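Side-chain contacts in ectonucleoside triphosphate diphosphohydrolase 4 (Homo sapiens, PDB 6WG5), which belongs to the GDA1/CD39 family of nucleoside phosphatases, whose fold is related to that of actin and the actin-like ATPases: residues L279-N284 and T364-V369; R287-D292 and Q353-K358; L347-I352 and M449-H454. One frame throughout, in Å; residues are numbered along the deposited sequence.

Contact 1 (L279-N284 and T364-V369); sequences LGFGGN and TSLNGV. With NAG (2-acetamido-2-deoxy-beta-D-glucopyranose), chain B.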
# COMPACT_ATOMS: atom_id res chain seq x y z
N LEU A 279 -9.89 2.35 8.35
CA LEU A 279 -10.97 1.44 7.99
C LEU A 279 -12.27 2.21 7.81
O LEU A 279 -12.63 3.05 8.65
CB LEU A 279 -11.14 0.36 9.06
CG LEU A 279 -10.40 -0.96 8.86
CD1 LEU A 279 -11.12 -1.81 7.81
CD2 LEU A 279 -8.95 -0.74 8.46
N GLY A 280 -12.99 1.92 6.73
CA GLY A 280 -14.23 2.60 6.44
C GLY A 280 -14.07 3.94 5.77
O GLY A 280 -15.04 4.70 5.69
N PHE A 281 -12.87 4.26 5.27
CA PHE A 281 -12.62 5.52 4.57
C PHE A 281 -12.15 5.29 3.14
O PHE A 281 -11.59 6.20 2.52
CB PHE A 281 -11.61 6.36 5.35
CG PHE A 281 -12.13 6.82 6.68
CD1 PHE A 281 -12.66 8.10 6.83
CD2 PHE A 281 -12.11 5.98 7.78
CE1 PHE A 281 -13.15 8.52 8.05
CE2 PHE A 281 -12.60 6.40 9.00
CZ PHE A 281 -13.12 7.67 9.14
N GLY A 282 -12.37 4.09 2.60
CA GLY A 282 -12.17 3.86 1.19
C GLY A 282 -13.32 4.40 0.37
O GLY A 282 -14.36 4.80 0.89
N GLY A 283 -13.13 4.40 -0.95
CA GLY A 283 -14.14 4.96 -1.83
C GLY A 283 -15.49 4.30 -1.67
O GLY A 283 -16.51 4.96 -1.43
N ASN A 284 -15.53 2.97 -1.79
CA ASN A 284 -16.79 2.25 -1.69
C ASN A 284 -17.37 2.33 -0.28
O ASN A 284 -18.58 2.55 -0.11
CB ASN A 284 -16.59 0.79 -2.10
CG ASN A 284 -16.23 0.64 -3.57
OD1 ASN A 284 -16.63 1.45 -4.40
ND2 ASN A 284 -15.48 -0.40 -3.89
N THR A 364 -4.16 16.59 13.12
CA THR A 364 -4.98 15.41 12.91
C THR A 364 -5.62 15.46 11.54
O THR A 364 -5.92 16.53 11.01
CB THR A 364 -6.07 15.27 13.98
OG1 THR A 364 -6.86 16.47 14.03
CG2 THR A 364 -5.45 15.02 15.35
N SER A 365 -5.83 14.27 10.96
CA SER A 365 -6.40 14.14 9.63
C SER A 365 -7.78 13.50 9.70
O SER A 365 -8.74 14.15 10.13
CB SER A 365 -5.47 13.33 8.73
OG SER A 365 -5.15 12.08 9.33
N LEU A 366 -7.90 12.25 9.27
CA LEU A 366 -9.18 11.56 9.31
C LEU A 366 -9.42 10.95 10.68
O LEU A 366 -8.48 10.49 11.34
CB LEU A 366 -9.24 10.46 8.25
CG LEU A 366 -8.95 10.85 6.80
CD1 LEU A 366 -9.04 9.63 5.91
CD2 LEU A 366 -9.91 11.92 6.33
N ASN A 367 -10.67 10.95 11.11
CA ASN A 367 -11.08 10.25 12.32
C ASN A 367 -10.33 10.74 13.55
O ASN A 367 -10.21 10.01 14.54
CB ASN A 367 -10.89 8.74 12.15
CG ASN A 367 -12.03 7.93 12.73
OD1 ASN A 367 -13.11 8.46 13.00
ND2 ASN A 367 -11.80 6.64 12.91
N GLY A 368 -9.81 11.96 13.51
CA GLY A 368 -9.06 12.50 14.63
C GLY A 368 -7.73 11.83 14.90
O GLY A 368 -7.21 11.93 16.01
N VAL A 369 -7.16 11.17 13.90
CA VAL A 369 -5.90 10.46 14.07
C VAL A 369 -4.75 11.44 13.86
O VAL A 369 -4.81 12.31 12.99
CB VAL A 369 -5.80 9.27 13.10
CG1 VAL A 369 -4.42 8.63 13.15
CG2 VAL A 369 -6.87 8.24 13.42
C1 NAG B . -17.13 8.29 12.20
C2 NAG B . -16.97 6.78 12.37
C3 NAG B . -18.25 6.16 12.94
C4 NAG B . -18.73 6.91 14.18
C5 NAG B . -18.82 8.40 13.89
C6 NAG B . -19.16 9.22 15.11
C7 NAG B . -15.53 5.44 10.91
C8 NAG B . -15.36 4.85 9.54
N2 NAG B . -16.64 6.15 11.11
O3 NAG B . -18.00 4.80 13.27
O4 NAG B . -20.03 6.45 14.54
O5 NAG B . -17.55 8.87 13.43
O6 NAG B . -18.92 10.60 14.88
O7 NAG B . -14.69 5.27 11.79
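The backbones stay well apart where Phe281 faces Leu366, their CA atoms 8.4 Å from each other, and only side chains bridge the gap. Phe281 reaches across with its ring, which stands beside the backbone N and anti to the carbonyl carbon (chi1 -66°), touching Leu366 at one corner and Asn367 at the far tip. CD1 of Phe281 lies 4.0 Å from CD1 of Leu366, the two side chains running past one another in opposing senses. At the other end of the ring, CZ of Phe281 approaches CG of Asn367 to 3.8 Å, both neighbours coming in obliquely. Residues 279-284 run from the end of strand 270-279 through a turn into helix 283-296, a strand-turn-helix element of the actin-like fold in which Gly282 is the N-cap; residues 364-369 belong to the long loop before strand 381-385. Asn367 has its amide oxygen OD1 hydrogen-bonded to ND2 of Asn357, the nitrogen that carries the N-linked sugar. The acetamido methyl C8 of that NAG also meets the ring obliquely, near CE2 of Phe281, with the carbonyl oxygens of Leu279 and Gly280 close by. Behind Leu366 lie Phe278 and Val452, while O of Phe281 accepts hydrogen bonds from Thr230 and Trp448.

Contact 2 (R287-D292 and Q353-K358); sequences RQRYED and QPFMNK. With NAG (2-acetamido-2-deoxy-beta-D-glucopyranose), chain B.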
# COMPACT_ATOMS: atom_id res chain seq x y z
N ARG A 287 -19.05 5.62 0.23
CA ARG A 287 -20.34 5.68 -0.44
C ARG A 287 -21.40 4.93 0.36
O ARG A 287 -22.55 5.38 0.44
CB ARG A 287 -20.23 5.11 -1.86
CG ARG A 287 -21.56 4.95 -2.59
CD ARG A 287 -22.20 6.29 -2.92
NE ARG A 287 -23.59 6.14 -3.35
CZ ARG A 287 -24.38 7.14 -3.73
NH1 ARG A 287 -23.93 8.38 -3.74
NH2 ARG A 287 -25.63 6.89 -4.10
N GLN A 288 -21.04 3.80 0.95
CA GLN A 288 -22.00 3.04 1.74
C GLN A 288 -22.38 3.79 3.01
O GLN A 288 -23.56 3.83 3.38
CB GLN A 288 -21.44 1.66 2.07
CG GLN A 288 -22.42 0.75 2.80
CD GLN A 288 -23.70 0.53 2.02
OE1 GLN A 288 -23.68 0.02 0.89
NE2 GLN A 288 -24.83 0.92 2.60
N ARG A 289 -21.40 4.39 3.68
CA ARG A 289 -21.71 5.20 4.86
C ARG A 289 -22.59 6.38 4.49
O ARG A 289 -23.46 6.79 5.26
CB ARG A 289 -20.41 5.68 5.51
CG ARG A 289 -19.53 4.56 6.05
CD ARG A 289 -18.15 5.08 6.41
NE ARG A 289 -18.25 6.25 7.28
CZ ARG A 289 -17.33 7.20 7.37
NH1 ARG A 289 -17.52 8.22 8.19
NH2 ARG A 289 -16.22 7.14 6.64
N TYR A 290 -22.38 6.94 3.29
CA TYR A 290 -23.20 8.06 2.83
C TYR A 290 -24.63 7.61 2.57
O TYR A 290 -25.59 8.27 3.01
CB TYR A 290 -22.57 8.67 1.58
CG TYR A 290 -23.39 9.75 0.92
CD1 TYR A 290 -23.60 10.97 1.54
CD2 TYR A 290 -23.92 9.57 -0.35
CE1 TYR A 290 -24.34 11.97 0.94
CE2 TYR A 290 -24.66 10.56 -0.97
CZ TYR A 290 -24.87 11.76 -0.32
OH TYR A 290 -25.61 12.74 -0.93
N GLU A 291 -24.80 6.49 1.87
CA GLU A 291 -26.15 5.97 1.63
C GLU A 291 -26.83 5.59 2.94
O GLU A 291 -28.05 5.75 3.06
CB GLU A 291 -26.08 4.77 0.69
CG GLU A 291 -25.66 5.12 -0.73
CD GLU A 291 -25.59 3.91 -1.65
OE1 GLU A 291 -25.90 2.79 -1.19
OE2 GLU A 291 -25.23 4.08 -2.83
N ASP A 292 -26.07 5.09 3.92
CA ASP A 292 -26.66 4.73 5.20
C ASP A 292 -27.32 5.94 5.86
O ASP A 292 -28.38 5.81 6.48
CB ASP A 292 -25.60 4.14 6.13
CG ASP A 292 -25.24 2.71 5.76
OD1 ASP A 292 -26.03 2.05 5.05
OD2 ASP A 292 -24.16 2.24 6.19
N GLN A 353 -18.23 15.84 3.40
CA GLN A 353 -17.29 16.30 4.42
C GLN A 353 -17.42 15.59 5.75
O GLN A 353 -16.41 15.08 6.26
CB GLN A 353 -17.46 17.82 4.61
CG GLN A 353 -16.73 18.67 3.59
CD GLN A 353 -15.26 18.78 3.89
OE1 GLN A 353 -14.42 18.30 3.13
NE2 GLN A 353 -14.93 19.40 5.02
N PRO A 354 -18.61 15.51 6.37
CA PRO A 354 -18.70 14.89 7.70
C PRO A 354 -18.12 13.49 7.77
O PRO A 354 -17.65 13.08 8.84
CB PRO A 354 -20.21 14.89 7.98
CG PRO A 354 -20.76 15.97 7.12
CD PRO A 354 -19.91 16.00 5.89
N PHE A 355 -18.15 12.74 6.68
CA PHE A 355 -17.77 11.33 6.71
C PHE A 355 -16.27 11.13 6.80
O PHE A 355 -15.84 9.99 7.03
CB PHE A 355 -18.34 10.62 5.48
CG PHE A 355 -19.84 10.64 5.43
CD1 PHE A 355 -20.57 9.62 6.01
CD2 PHE A 355 -20.51 11.69 4.83
CE1 PHE A 355 -21.95 9.64 5.98
CE2 PHE A 355 -21.89 11.71 4.80
CZ PHE A 355 -22.61 10.69 5.37
N MET A 356 -15.47 12.18 6.62
CA MET A 356 -14.05 12.09 6.95
C MET A 356 -13.82 12.05 8.45
O MET A 356 -12.74 11.65 8.90
CB MET A 356 -13.30 13.26 6.33
CG MET A 356 -13.32 13.25 4.81
SD MET A 356 -12.10 14.36 4.10
CE MET A 356 -12.77 15.95 4.58
N ASN A 357 -14.82 12.46 9.24
CA ASN A 357 -14.76 12.32 10.70
C ASN A 357 -13.65 13.17 11.30
O ASN A 357 -13.02 12.80 12.29
CB ASN A 357 -14.61 10.84 11.09
CG ASN A 357 -15.95 10.17 11.34
OD1 ASN A 357 -17.00 10.73 11.03
ND2 ASN A 357 -15.91 8.97 11.90
N LYS A 358 -13.42 14.34 10.71
CA LYS A 358 -12.38 15.23 11.20
C LYS A 358 -12.79 15.86 12.52
O LYS A 358 -13.97 16.17 12.75
CB LYS A 358 -12.09 16.33 10.18
CG LYS A 358 -11.36 15.85 8.93
CD LYS A 358 -10.95 17.01 8.03
CE LYS A 358 -9.79 17.82 8.60
NZ LYS A 358 -8.52 17.05 8.65
C1 NAG B . -17.13 8.29 12.20
C2 NAG B . -16.97 6.78 12.37
C3 NAG B . -18.25 6.16 12.94
C4 NAG B . -18.73 6.91 14.18
C5 NAG B . -18.82 8.40 13.89
C6 NAG B . -19.16 9.22 15.11
C7 NAG B . -15.53 5.44 10.91
C8 NAG B . -15.36 4.85 9.54
N2 NAG B . -16.64 6.15 11.11
O3 NAG B . -18.00 4.80 13.27
O4 NAG B . -20.03 6.45 14.54
O5 NAG B . -17.55 8.87 13.43
O6 NAG B . -18.92 10.60 14.88
O7 NAG B . -14.69 5.27 11.79
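Arg289 and Phe355 join helix 283-296 to the chain that follows helix 345-352, beside the N-glycosylation site at Asn357 in this actin-like fold. The polar part is a guanidinium-to-carbonyl grip: NH1 of Arg289 donates to the backbone O of Phe355 at 2.7 Å, and NH2 adds a weak bond to the same oxygen at 2.9 Å. The first is bent, 135° at the hydrogen, as expected for an oxygen shared by both nitrogens; it also lies 21° out of the guanidinium plane. A bend at chi3 turns the arginine's end toward this carbonyl, and NH2 also donates to O of Gly280. The guanidinium has CB of Phe355 over one face and the acetamido end of the NAG over the other, while OD1 of Asn357 approaches its edge, 3.8 Å from NH1 of Arg289. Tyr290 turns its edge to the face of Phe355 in an offset edge-to-face pair, with ring centroids 5.9 Å apart and planes at 79°; CD1 of Tyr290 is 3.8 Å from CE2 of Phe355. The tyrosine hydroxyl is hydrogen-bonded to Asp319. Covalently, ND2 of Asn357, also hydrogen-bonded to OD1 of Asn367, is joined to C1 of the NAG at 1.4 Å.

Contact 3 (L347-I352 and M449-H454); sequences LCRETI and MFEVFH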
# COMPACT_ATOMS: atom_id res chain seq x y z
N LEU A 347 -21.12 20.38 -4.91
CA LEU A 347 -22.08 20.14 -3.83
C LEU A 347 -21.88 18.77 -3.21
O LEU A 347 -22.15 18.58 -2.02
CB LEU A 347 -23.50 20.29 -4.37
CG LEU A 347 -24.65 20.11 -3.37
CD1 LEU A 347 -24.51 21.08 -2.20
CD2 LEU A 347 -25.99 20.31 -4.06
N CYS A 348 -21.40 17.80 -4.00
CA CYS A 348 -21.07 16.49 -3.44
C CYS A 348 -19.94 16.60 -2.42
O CYS A 348 -19.99 15.97 -1.36
CB CYS A 348 -20.68 15.53 -4.56
SG CYS A 348 -20.25 13.88 -3.99
N ARG A 349 -18.92 17.40 -2.73
CA ARG A 349 -17.79 17.54 -1.82
C ARG A 349 -18.24 18.08 -0.47
O ARG A 349 -17.78 17.59 0.58
CB ARG A 349 -16.73 18.46 -2.43
CG ARG A 349 -16.04 17.88 -3.65
CD ARG A 349 -14.82 18.70 -4.04
NE ARG A 349 -15.16 20.07 -4.43
CZ ARG A 349 -15.13 21.12 -3.61
NH1 ARG A 349 -14.79 20.98 -2.33
NH2 ARG A 349 -15.46 22.32 -4.06
N GLU A 350 -19.12 19.07 -0.46
CA GLU A 350 -19.61 19.62 0.80
C GLU A 350 -20.45 18.61 1.56
O GLU A 350 -20.41 18.57 2.79
CB GLU A 350 -20.42 20.89 0.55
CG GLU A 350 -19.67 21.96 -0.24
CD GLU A 350 -18.36 22.36 0.41
OE1 GLU A 350 -18.20 22.13 1.63
OE2 GLU A 350 -17.48 22.89 -0.30
N THR A 351 -21.21 17.78 0.84
CA THR A 351 -22.11 16.84 1.50
C THR A 351 -21.34 15.74 2.22
O THR A 351 -21.74 15.31 3.31
CB THR A 351 -23.07 16.23 0.48
OG1 THR A 351 -23.70 17.28 -0.27
CG2 THR A 351 -24.13 15.39 1.17
N ILE A 352 -20.23 15.27 1.64
CA ILE A 352 -19.51 14.13 2.18
C ILE A 352 -18.43 14.54 3.18
O ILE A 352 -17.78 13.66 3.76
CB ILE A 352 -18.87 13.30 1.04
CG1 ILE A 352 -17.85 14.13 0.27
CG2 ILE A 352 -19.97 12.77 0.12
CD1 ILE A 352 -17.21 13.40 -0.89
N MET A 449 -12.14 11.29 -3.15
CA MET A 449 -10.69 11.35 -3.36
C MET A 449 -10.17 12.76 -3.16
O MET A 449 -9.16 12.97 -2.48
CB MET A 449 -10.36 10.85 -4.77
CG MET A 449 -8.91 10.47 -4.98
SD MET A 449 -8.27 11.00 -6.59
CE MET A 449 -7.86 12.71 -6.23
N PHE A 450 -10.85 13.75 -3.75
CA PHE A 450 -10.38 15.13 -3.68
C PHE A 450 -10.38 15.64 -2.24
O PHE A 450 -9.44 16.33 -1.83
CB PHE A 450 -11.27 16.01 -4.56
CG PHE A 450 -10.83 17.44 -4.62
CD1 PHE A 450 -9.94 17.87 -5.59
CD2 PHE A 450 -11.30 18.37 -3.70
CE1 PHE A 450 -9.54 19.19 -5.65
CE2 PHE A 450 -10.89 19.69 -3.75
CZ PHE A 450 -10.01 20.10 -4.73
N GLU A 451 -11.41 15.31 -1.47
CA GLU A 451 -11.54 15.84 -0.12
C GLU A 451 -10.61 15.13 0.86
O GLU A 451 -9.97 15.78 1.69
CB GLU A 451 -12.99 15.73 0.35
CG GLU A 451 -13.93 16.72 -0.31
CD GLU A 451 -13.60 18.16 0.07
OE1 GLU A 451 -12.99 18.36 1.14
OE2 GLU A 451 -13.93 19.08 -0.70
N VAL A 452 -10.55 13.80 0.80
CA VAL A 452 -9.60 13.06 1.63
C VAL A 452 -8.19 13.62 1.44
O VAL A 452 -7.44 13.79 2.41
CB VAL A 452 -9.66 11.56 1.29
CG1 VAL A 452 -8.54 10.78 1.99
CG2 VAL A 452 -11.01 10.99 1.66
N PHE A 453 -7.83 13.92 0.20
CA PHE A 453 -6.48 14.38 -0.11
C PHE A 453 -6.24 15.79 0.42
O PHE A 453 -5.30 16.03 1.17
CB PHE A 453 -6.25 14.31 -1.62
CG PHE A 453 -4.85 14.65 -2.05
CD1 PHE A 453 -3.78 13.88 -1.65
CD2 PHE A 453 -4.62 15.73 -2.88
CE1 PHE A 453 -2.49 14.19 -2.06
CE2 PHE A 453 -3.34 16.05 -3.30
CZ PHE A 453 -2.27 15.27 -2.88
N HIS A 454 -7.10 16.74 0.04
CA HIS A 454 -6.83 18.15 0.28
C HIS A 454 -7.32 18.66 1.63
O HIS A 454 -6.83 19.69 2.09
CB HIS A 454 -7.46 19.00 -0.82
CG HIS A 454 -6.75 18.90 -2.14
ND1 HIS A 454 -5.46 19.35 -2.32
CD2 HIS A 454 -7.15 18.40 -3.33
CE1 HIS A 454 -5.09 19.12 -3.57
NE2 HIS A 454 -6.10 18.55 -4.20
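OE2 of Glu451 lies at the edge of the Arg349 guanidinium, the carboxylate and guanidinium planes only 20° apart, while the ring of Phe450 lies obliquely to the guanidinium. His454, one turn on, has CD2 over one face of the Phe450 ring, toward the rim. NH1 of Arg349 donates to OE2 of Glu451 at 2.6 Å, a salt bridge with 150° at the hydrogen. OE2 lies in the guanidinium plane and is approached nearly along its C-O axis. Glu451 is folded at chi2 (-65°), which brings its carboxylate back against the arginine stem, with OE2 3.3 Å from CB of Arg349. The arginine also bends, at chi3, and its CD lies 3.6 Å from the CD2 corner of Phe450, obliquely to the ring. Further charges extend the network: Asp346 pairs with NH2 of Arg349, and Arg455 with OE1 of Glu451, so the buried carboxylate has a cationic partner for each oxygen. Glu350 adds a long ion pair to NH1 of Arg349, through charge alone. In this nucleoside phosphatase fold the contact joins two helices, with CA atoms of Arg349 and Glu451 6.7 Å apart. Helix 345-352 is tied by the Cys348-Cys321 disulfide to the loop after strand 317-319, and helix 436-456 rests its Phe450 on helix 403-414 and its Met449 on helix 386-392.

The three contacts sit on one side of the chain's centre, with contacts 1 and 2 centred about 9 Å apart, contacts 2 and 3 about 10 Å and contacts 1 and 3 about 12 Å. Contact 2 is nested inside the loop closed by contact 1, and both touch the NAG on Asn357, a surface glycan and not a bound ligand. Phe281 of contact 1 makes a cation-pi interaction with Arg289 of contact 2. Along the chain, contact 3 crosses both. CD1 of Leu366 packs 4.1 Å from CG1 of Val452, joining contacts 1 and 3. Between contacts 2 and 3, CE1 of Tyr290 lies 3.4 Å from CG2 of Thr351, and SD of Met356 3.5 Å from O of Glu451.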